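PDB 3CBW: mannan endo-1,4-beta-mannosidase from Bacillus subtilis, which hydrolyses internal beta-1,4 linkages of mannan, galactomannan and glucomannan at random positions, and takes part in the breakdown of glucomannan. Local coordinates for residues L170-H175 with A272-G277; Y224-D227 with F232-D235; L174-G179 with G247-F252. The protein carries 3 engineered substitutions. One frame throughout, in Å; residues are numbered along the deposited sequence. Where two conformers were deposited one is given.

Contact 1 of 3, residues L170-H175 with A272-G277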
loop_
_atom_site.group_PDB
_atom_site.type_symbol
_atom_site.label_atom_id
_atom_site.label_comp_id
_atom_site.label_asym_id
_atom_site.label_seq_id
_atom_site.Cartn_x
_atom_site.Cartn_y
_atom_site.Cartn_z
ATOM N N LEU A 170 -3.348 5.679 -3.623
ATOM C CA LEU A 170 -2.913 5.142 -2.342
ATOM C C LEU A 170 -1.441 4.772 -2.515
ATOM O O LEU A 170 -1.114 3.808 -3.208
ATOM C CB LEU A 170 -3.747 3.915 -1.999
ATOM C CG LEU A 170 -5.235 4.160 -1.740
ATOM C CD1 LEU A 170 -6.035 2.858 -1.723
ATOM C CD2 LEU A 170 -5.445 4.937 -0.444
ATOM N N PHE A 171 -0.558 5.559 -1.903
ATOM C CA PHE A 171 0.892 5.419 -2.113
ATOM C C PHE A 171 1.491 4.804 -0.865
ATOM O O PHE A 171 1.400 5.380 0.229
ATOM C CB PHE A 171 1.510 6.782 -2.412
ATOM C CG PHE A 171 2.972 6.733 -2.740
ATOM C CD1 PHE A 171 3.424 6.022 -3.842
ATOM C CD2 PHE A 171 3.893 7.441 -1.975
ATOM C CE1 PHE A 171 4.770 5.978 -4.164
ATOM C CE2 PHE A 171 5.249 7.421 -2.299
ATOM C CZ PHE A 171 5.695 6.685 -3.394
ATOM N N ARG A 172 2.056 3.612 -1.023
ATOM C CA ARG A 172 2.468 2.809 0.118
ATOM C C ARG A 172 3.949 2.446 -0.012
ATOM O O ARG A 172 4.275 1.337 -0.406
ATOM C CB ARG A 172 1.583 1.557 0.187
ATOM C CG ARG A 172 1.841 0.653 1.387
ATOM C CD ARG A 172 0.830 -0.484 1.417
ATOM N NE ARG A 172 0.958 -1.426 0.305
ATOM C CZ ARG A 172 1.580 -2.595 0.355
ATOM N NH1 ARG A 172 2.162 -3.013 1.468
ATOM N NH2 ARG A 172 1.622 -3.357 -0.718
ATOM N N PRO A 173 4.847 3.383 0.340
ATOM C CA PRO A 173 6.286 3.156 0.219
ATOM C C PRO A 173 6.870 2.494 1.469
ATOM O O PRO A 173 6.327 2.640 2.570
ATOM C CB PRO A 173 6.832 4.571 0.113
ATOM C CG PRO A 173 5.926 5.372 1.024
ATOM C CD PRO A 173 4.548 4.744 0.842
ATOM N N LEU A 174 7.988 1.786 1.304
ATOM C CA LEU A 174 8.800 1.340 2.446
ATOM C C LEU A 174 7.998 0.486 3.419
ATOM O O LEU A 174 8.071 0.652 4.641
ATOM C CB LEU A 174 9.420 2.536 3.168
ATOM C CG LEU A 174 10.268 3.496 2.339
ATOM C CD1 LEU A 174 10.671 4.665 3.211
ATOM C CD2 LEU A 174 11.494 2.814 1.754
ATOM N N HIS A 175 7.263 -0.474 2.863
ATOM C CA HIS A 175 6.374 -1.324 3.648
ATOM C C HIS A 175 7.133 -2.434 4.378
ATOM O O HIS A 175 8.292 -2.738 4.061
ATOM C CB HIS A 175 5.292 -1.902 2.734
ATOM C CG HIS A 175 5.809 -2.792 1.651
ATOM N ND1 HIS A 175 6.676 -2.362 0.662
ATOM C CD2 HIS A 175 5.508 -4.080 1.362
ATOM C CE1 HIS A 175 6.919 -3.373 -0.157
ATOM N NE2 HIS A 175 6.210 -4.419 0.232
ATOM N N ALA A 272 -6.227 -0.073 7.489
ATOM C CA ALA A 272 -6.512 -1.013 6.407
ATOM C C ALA A 272 -5.650 -2.255 6.506
ATOM O O ALA A 272 -4.591 -2.237 7.140
ATOM C CB ALA A 272 -6.288 -0.340 5.062
ATOM N N PHE A 273 -6.128 -3.345 5.917
ATOM C CA PHE A 273 -5.276 -4.505 5.659
ATOM C C PHE A 273 -4.605 -4.309 4.310
ATOM O O PHE A 273 -5.174 -4.588 3.252
ATOM C CB PHE A 273 -6.075 -5.811 5.728
ATOM C CG PHE A 273 -6.320 -6.258 7.141
ATOM C CD1 PHE A 273 -5.258 -6.724 7.912
ATOM C CD2 PHE A 273 -7.561 -6.143 7.732
ATOM C CE1 PHE A 273 -5.437 -7.095 9.234
ATOM C CE2 PHE A 273 -7.750 -6.533 9.063
ATOM C CZ PHE A 273 -6.678 -6.994 9.809
ATOM N N THR A 274 -3.415 -3.727 4.371
ATOM C CA THR A 274 -2.750 -3.178 3.204
ATOM C C THR A 274 -2.164 -4.244 2.279
ATOM O O THR A 274 -1.893 -3.951 1.119
ATOM C CB THR A 274 -1.706 -2.152 3.651
ATOM O OG1 THR A 274 -0.958 -2.689 4.744
ATOM C CG2 THR A 274 -2.393 -0.880 4.117
ATOM N N GLU A 275 -1.967 -5.456 2.800
ATOM C CA GLU A 275 -1.724 -6.687 2.024
ATOM C C GLU A 275 -2.351 -7.815 2.797
ATOM O O GLU A 275 -2.324 -7.831 4.035
ATOM C CB GLU A 275 -0.251 -7.034 1.883
ATOM C CG GLU A 275 0.491 -6.156 0.960
ATOM C CD GLU A 275 1.860 -6.704 0.530
ATOM O OE1 GLU A 275 2.128 -7.924 0.570
ATOM O OE2 GLU A 275 2.688 -5.889 0.141
ATOM N N VAL A 276 -2.933 -8.769 2.091
ATOM C CA VAL A 276 -3.455 -9.971 2.742
ATOM C C VAL A 276 -3.241 -11.171 1.842
ATOM O O VAL A 276 -3.302 -11.070 0.619
ATOM C CB VAL A 276 -4.968 -9.844 3.155
ATOM C CG1 VAL A 276 -5.842 -9.515 2.004
ATOM C CG2 VAL A 276 -5.490 -11.127 3.800
ATOM N N GLY A 277 -2.980 -12.308 2.461
ATOM C CA GLY A 277 -3.069 -13.569 1.757
ATOM C C GLY A 277 -2.734 -14.725 2.660
ATOM O O GLY A 277 -2.320 -14.543 3.810
HETATM O O HOH W 1 5.048 -6.790 -0.693
#
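Arg172, on strand 169-172, reaches across the interior of the (beta/alpha)8 barrel of this family 26 glycoside hydrolase to Glu275, where strand 271-278 turns a corner. Both terminal nitrogens of the guanidinium close on one oxygen: NH2 lies 2.9 Å and NH1 3.2 Å from Glu275 OE2, a salt bridge made end-on. The carboxylate is met on its anti side and stands almost perpendicular to the guanidinium, the planes 86° apart, while OE2 stays at the edge of the guanidinium, close to its plane. A water links the same oxygen to the imidazole, 2.7 Å from Glu275 OE2 and 2.8 Å from His175 NE2. OE2 also lies 3.6 Å from His175 CD2, in a skewed approach to the ring. By similarity Glu275 is the catalytic nucleophile and His175 helps to keep it in position, which fits this geometry.

Further out, Gln110 OE1 accepts from Arg172 NE, Tyr251 OH is bonded to Glu275 OE1, and Asp249 OD1 pairs with Thr274 OG1. The nucleophile's two oxygens are thus gripped by different groups. Thr274 also backs the arginine: its carbonyl oxygen sits over the centre of one guanidinium face, 3.8 Å above the plane, and its CB packs 3.8 Å from Arg172 CD.

Contact 2 of 3, residues Y224-D227 with F232-D235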
loop_
_atom_site.group_PDB
_atom_site.type_symbol
_atom_site.label_atom_id
_atom_site.label_comp_id
_atom_site.label_asym_id
_atom_site.label_seq_id
_atom_site.Cartn_x
_atom_site.Cartn_y
_atom_site.Cartn_z
ATOM N N TYR A 224 1.195 3.785 5.677
ATOM C CA TYR A 224 2.251 3.206 6.529
ATOM C C TYR A 224 1.842 1.783 6.851
ATOM O O TYR A 224 0.796 1.581 7.479
ATOM C CB TYR A 224 2.335 4.048 7.804
ATOM C CG TYR A 224 3.129 3.448 8.945
ATOM C CD1 TYR A 224 4.530 3.472 8.934
ATOM C CD2 TYR A 224 2.485 2.888 10.052
ATOM C CE1 TYR A 224 5.268 2.932 9.975
ATOM C CE2 TYR A 224 3.233 2.336 11.101
ATOM C CZ TYR A 224 4.613 2.374 11.051
ATOM O OH TYR A 224 5.362 1.849 12.074
ATOM N N SER A 225 2.671 0.810 6.463
ATOM C CA SER A 225 2.246 -0.593 6.473
ATOM C C SER A 225 3.283 -1.566 7.049
ATOM O O SER A 225 3.964 -2.283 6.310
ATOM C CB SER A 225 1.800 -1.036 5.069
ATOM O OG SER A 225 2.811 -0.830 4.096
ATOM N N PRO A 226 3.379 -1.634 8.389
ATOM C CA PRO A 226 4.183 -2.686 9.000
ATOM C C PRO A 226 3.628 -4.085 8.726
ATOM O O PRO A 226 2.448 -4.255 8.365
ATOM C CB PRO A 226 4.066 -2.391 10.489
ATOM C CG PRO A 226 2.870 -1.497 10.643
ATOM C CD PRO A 226 2.738 -0.749 9.380
ATOM N N ASP A 227 4.489 -5.079 8.901
ATOM C CA ASP A 227 4.090 -6.473 8.831
ATOM C C ASP A 227 3.415 -6.911 10.134
ATOM O O ASP A 227 3.918 -6.636 11.227
ATOM C CB ASP A 227 5.331 -7.324 8.599
ATOM C CG ASP A 227 4.997 -8.686 8.096
ATOM O OD1 ASP A 227 4.905 -8.825 6.862
ATOM O OD2 ASP A 227 4.815 -9.603 8.928
ATOM N N PHE A 232 7.072 -4.316 16.904
ATOM C CA PHE A 232 7.427 -2.917 16.674
ATOM C C PHE A 232 6.552 -2.237 15.640
ATOM O O PHE A 232 7.035 -1.417 14.863
ATOM C CB PHE A 232 8.913 -2.758 16.295
ATOM C CG PHE A 232 9.842 -3.631 17.094
ATOM C CD1 PHE A 232 9.876 -3.561 18.481
ATOM C CD2 PHE A 232 10.670 -4.538 16.447
ATOM C CE1 PHE A 232 10.727 -4.393 19.215
ATOM C CE2 PHE A 232 11.520 -5.363 17.163
ATOM C CZ PHE A 232 11.548 -5.297 18.546
ATOM N N LYS A 233 5.263 -2.546 15.644
ATOM C CA LYS A 233 4.377 -2.010 14.616
ATOM C C LYS A 233 4.289 -0.502 14.633
ATOM O O LYS A 233 4.118 0.098 13.582
ATOM C CB LYS A 233 2.960 -2.554 14.755
ATOM C CG LYS A 233 2.675 -3.832 14.028
ATOM C CD LYS A 233 2.706 -4.965 14.984
ATOM C CE LYS A 233 2.303 -6.273 14.345
ATOM N NZ LYS A 233 2.719 -7.369 15.235
ATOM N N THR A 234 4.371 0.115 15.811
ATOM C CA THR A 234 4.261 1.570 15.909
ATOM C C THR A 234 5.580 2.298 16.078
ATOM O O THR A 234 5.613 3.510 15.914
ATOM C CB THR A 234 3.315 2.013 17.040
ATOM O OG1 THR A 234 3.856 1.623 18.305
ATOM C CG2 THR A 234 1.926 1.423 16.850
ATOM N N ASP A 235 6.665 1.586 16.391
ATOM C CA ASP A 235 7.937 2.250 16.651
ATOM C C ASP A 235 8.464 2.967 15.414
ATOM O O ASP A 235 9.137 3.982 15.530
ATOM C CB ASP A 235 8.982 1.263 17.190
ATOM C CG ASP A 235 8.680 0.792 18.608
ATOM O OD1 ASP A 235 7.855 1.415 19.305
ATOM O OD2 ASP A 235 9.286 -0.213 19.027
#
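Tyr224 and Lys233 join the start of the loop after strand 220-224 of the (beta/alpha)8 barrel to a part nine residues on, where the chain folds back. The loop runs on to strand 245-252 with no helix between them.

One hydrogen bond crosses between the segments. Tyr224 OH donates to Lys233 O at 2.6 Å, approaching from above the carbonyl plane, 36° out of it, and not along a lone pair. The acceptor lies at the edge of the phenol ring, near its plane. With CG anti to the backbone N (chi1 167°), the tyrosine extends its ring across the gap, and the hydroxyl thereby takes up a backbone carbonyl that belongs to no helix or strand.

The nonpolar contacts centre on Pro226. Its CD lies 3.5 Å above one face of the Tyr224 ring, toward the rim, which places the proline between the phenol and the lysine chain. On the lysine side, Pro226 CG is 3.6 Å from Lys233 O, and Pro226 CB is 4.1 Å from Lys233 CG. The two side chains run roughly at right angles. Leu264 of helix 261-265 packs against both Tyr224 and Pro226.

Other polar groups bond within the loop and to Asn259. Lys233 NZ is bonded to Asn259 OD1 and to the carbonyl oxygens of Ala228 and Arg230, while Asp227 OD2 accepts from Asn229 N, the bond of an Asx turn. Asp227 also packs on Trp181, which by similarity binds substrate, so this loop borders the active site. The bend of the lysine at chi2 (101°) carries its chain past the Asp227 backbone, where Lys233 CE comes 3.5 Å from Asp227 O.

Contact 3 of 3, residues L174-G179 with G247-F252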
loop_
_atom_site.group_PDB
_atom_site.type_symbol
_atom_site.label_atom_id
_atom_site.label_comp_id
_atom_site.label_asym_id
_atom_site.label_seq_id
_atom_site.Cartn_x
_atom_site.Cartn_y
_atom_site.Cartn_z
ATOM N N LEU A 174 7.988 1.786 1.304
ATOM C CA LEU A 174 8.800 1.340 2.446
ATOM C C LEU A 174 7.998 0.486 3.419
ATOM O O LEU A 174 8.071 0.652 4.641
ATOM C CB LEU A 174 9.420 2.536 3.168
ATOM C CG LEU A 174 10.268 3.496 2.339
ATOM C CD1 LEU A 174 10.671 4.665 3.211
ATOM C CD2 LEU A 174 11.494 2.814 1.754
ATOM N N HIS A 175 7.263 -0.474 2.863
ATOM C CA HIS A 175 6.374 -1.324 3.648
ATOM C C HIS A 175 7.133 -2.434 4.378
ATOM O O HIS A 175 8.292 -2.738 4.061
ATOM C CB HIS A 175 5.292 -1.902 2.734
ATOM C CG HIS A 175 5.809 -2.792 1.651
ATOM N ND1 HIS A 175 6.676 -2.362 0.662
ATOM C CD2 HIS A 175 5.508 -4.080 1.362
ATOM C CE1 HIS A 175 6.919 -3.373 -0.157
ATOM N NE2 HIS A 175 6.210 -4.419 0.232
ATOM N N GLU A 176 6.481 -3.021 5.377
ATOM C CA GLU A 176 7.038 -4.165 6.116
ATOM C C GLU A 176 8.417 -3.873 6.697
ATOM O O GLU A 176 9.298 -4.735 6.728
ATOM C CB GLU A 176 7.050 -5.435 5.259
ATOM C CG GLU A 176 5.645 -5.825 4.822
ATOM C CD GLU A 176 5.579 -6.936 3.787
ATOM O OE1 GLU A 176 6.596 -7.619 3.526
ATOM O OE2 GLU A 176 4.474 -7.116 3.204
ATOM N N MET A 177 8.582 -2.645 7.167
ATOM C CA MET A 177 9.847 -2.157 7.684
ATOM C C MET A 177 10.254 -2.800 9.010
ATOM O O MET A 177 11.429 -2.751 9.376
ATOM C CB MET A 177 9.797 -0.633 7.810
ATOM C CG MET A 177 9.015 -0.076 9.017
ATOM S SD MET A 177 7.200 -0.469 9.240
ATOM C CE MET A 177 6.479 0.331 7.741
ATOM N N ASN A 178 9.288 -3.374 9.732
ATOM C CA ASN A 178 9.589 -4.126 10.949
ATOM C C ASN A 178 9.979 -5.567 10.644
ATOM O O ASN A 178 10.354 -6.309 11.553
ATOM C CB ASN A 178 8.427 -4.064 11.954
ATOM C CG ASN A 178 7.134 -4.616 11.395
ATOM O OD1 ASN A 178 6.879 -4.523 10.197
ATOM N ND2 ASN A 178 6.278 -5.135 12.271
ATOM N N GLY A 179 9.895 -5.947 9.366
ATOM C CA GLY A 179 10.448 -7.215 8.910
ATOM C C GLY A 179 11.933 -7.070 8.631
ATOM O O GLY A 179 12.480 -5.961 8.600
ATOM N N GLY A 247 -1.785 0.598 8.417
ATOM C CA GLY A 247 -2.330 -0.709 8.129
ATOM C C GLY A 247 -1.353 -1.827 8.336
ATOM O O GLY A 247 -0.190 -1.602 8.644
ATOM N N LEU A 248 -1.841 -3.046 8.145
ATOM C CA LEU A 248 -1.032 -4.245 8.296
ATOM C C LEU A 248 -0.937 -5.023 7.011
ATOM O O LEU A 248 -1.953 -5.268 6.355
ATOM C CB LEU A 248 -1.639 -5.164 9.359
ATOM C CG LEU A 248 -1.591 -4.625 10.786
ATOM C CD1 LEU A 248 -2.456 -5.454 11.709
ATOM C CD2 LEU A 248 -0.156 -4.582 11.319
ATOM N N ASP A 249 0.287 -5.420 6.677
ATOM C CA ASP A 249 0.524 -6.488 5.719
ATOM C C ASP A 249 0.450 -7.806 6.497
ATOM O O ASP A 249 1.270 -8.056 7.380
ATOM C CB ASP A 249 1.893 -6.335 5.069
ATOM C CG ASP A 249 1.953 -5.196 4.047
ATOM O OD1 ASP A 249 1.053 -4.333 4.025
ATOM O OD2 ASP A 249 2.913 -5.186 3.241
ATOM N N ALA A 250 -0.547 -8.626 6.179
ATOM C CA ALA A 250 -0.914 -9.790 6.996
ATOM C C ALA A 250 -1.012 -11.037 6.132
ATOM O O ALA A 250 -1.914 -11.151 5.302
ATOM C CB ALA A 250 -2.249 -9.538 7.722
ATOM N N TYR A 251 -0.063 -11.942 6.321
ATOM C CA TYR A 251 -0.114 -13.255 5.685
ATOM C C TYR A 251 -0.255 -14.267 6.799
ATOM O O TYR A 251 0.555 -14.308 7.707
ATOM C CB TYR A 251 1.126 -13.512 4.824
ATOM C CG TYR A 251 1.126 -12.641 3.592
ATOM C CD1 TYR A 251 0.582 -13.095 2.388
ATOM C CD2 TYR A 251 1.606 -11.328 3.648
ATOM C CE1 TYR A 251 0.545 -12.272 1.257
ATOM C CE2 TYR A 251 1.573 -10.497 2.519
ATOM C CZ TYR A 251 1.041 -10.979 1.335
ATOM O OH TYR A 251 0.991 -10.187 0.215
ATOM N N PHE A 252 -1.313 -15.062 6.749
ATOM C CA PHE A 252 -1.726 -15.804 7.926
ATOM C C PHE A 252 -2.547 -17.011 7.524
ATOM O O PHE A 252 -3.057 -17.107 6.395
ATOM C CB PHE A 252 -2.574 -14.898 8.826
ATOM C CG PHE A 252 -3.736 -14.278 8.111
ATOM C CD1 PHE A 252 -4.947 -14.958 7.983
ATOM C CD2 PHE A 252 -3.609 -13.024 7.532
ATOM C CE1 PHE A 252 -6.017 -14.387 7.300
ATOM C CE2 PHE A 252 -4.667 -12.452 6.854
ATOM C CZ PHE A 252 -5.873 -13.128 6.742
#
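His175 presents a ring edge to Asp249, its CD2 lying 3.4 Å from Asp249 OD2 and near-coplanar with it, although the carboxylate itself is turned 53° from the imidazole. The ring takes this place because CG sits between the backbone N and the carbonyl carbon (chi1 63°), directed at strand 245-252. Its peptide oxygen accepts from Trp184 NE1.

Glu176 follows and makes the main approach. Its CB does not point straight at the strand, but the side chain, extended beyond CG, brings its end close. Glu176 OE2 and Asp249 OD2 are only 2.5 Å apart. The two carboxylates are nearly perpendicular, with planes 87° apart, and Asp249 OD2 also lies 3.2 Å from Glu176 CG, so the aspartate lies against the stem of the glutamate as well as its end. The other oxygen, Glu176 OE1, accepts from Trp181 NE1. Asp249 in turn is held by Thr274 at OD1 and by a salt bridge from Arg172 NH1 to OD2, which makes it a second-shell residue between the arginine and the glutamate.

Beyond Glu176 the chain closes a type I beta turn, with Gly179 N bonded to Glu176 O at 3.0 Å. Within the turn, Asn178 takes part through both ends of its amide: OD1 accepts from Asp227 N, and ND2 donates to Asp231 O. The turn is thereby tied to the loop that follows strand 220-224.

By similarity Glu176 is the proton donor and Tyr251, two residues beyond Asp249, binds substrate. Such a donor just after the fourth barrel strand, facing a nucleophile on the seventh, is characteristic of the clan A glycoside hydrolases, to which family 26 belongs.

In the fold
All three contacts are buried, but at different depths: contact 1 is centred about 3 Å from the centre of the chain, contact 3 about 10 Å and contact 2 about 13 Å. Contacts 1 and 3 share residues 174-175, and their second segments lie on neighbouring strands of the barrel, so together they make one polar network around Glu275 and Glu176, by similarity the nucleophile and proton donor. Contact 2 is nested in the chain between the halves of both and differs in kind, with a single hydroxyl-to-carbonyl bond and proline packing within a loop. It meets contact 3 through backbone, where Ser225 O accepts from Glu176 N, and through Asp227 N with Asn178.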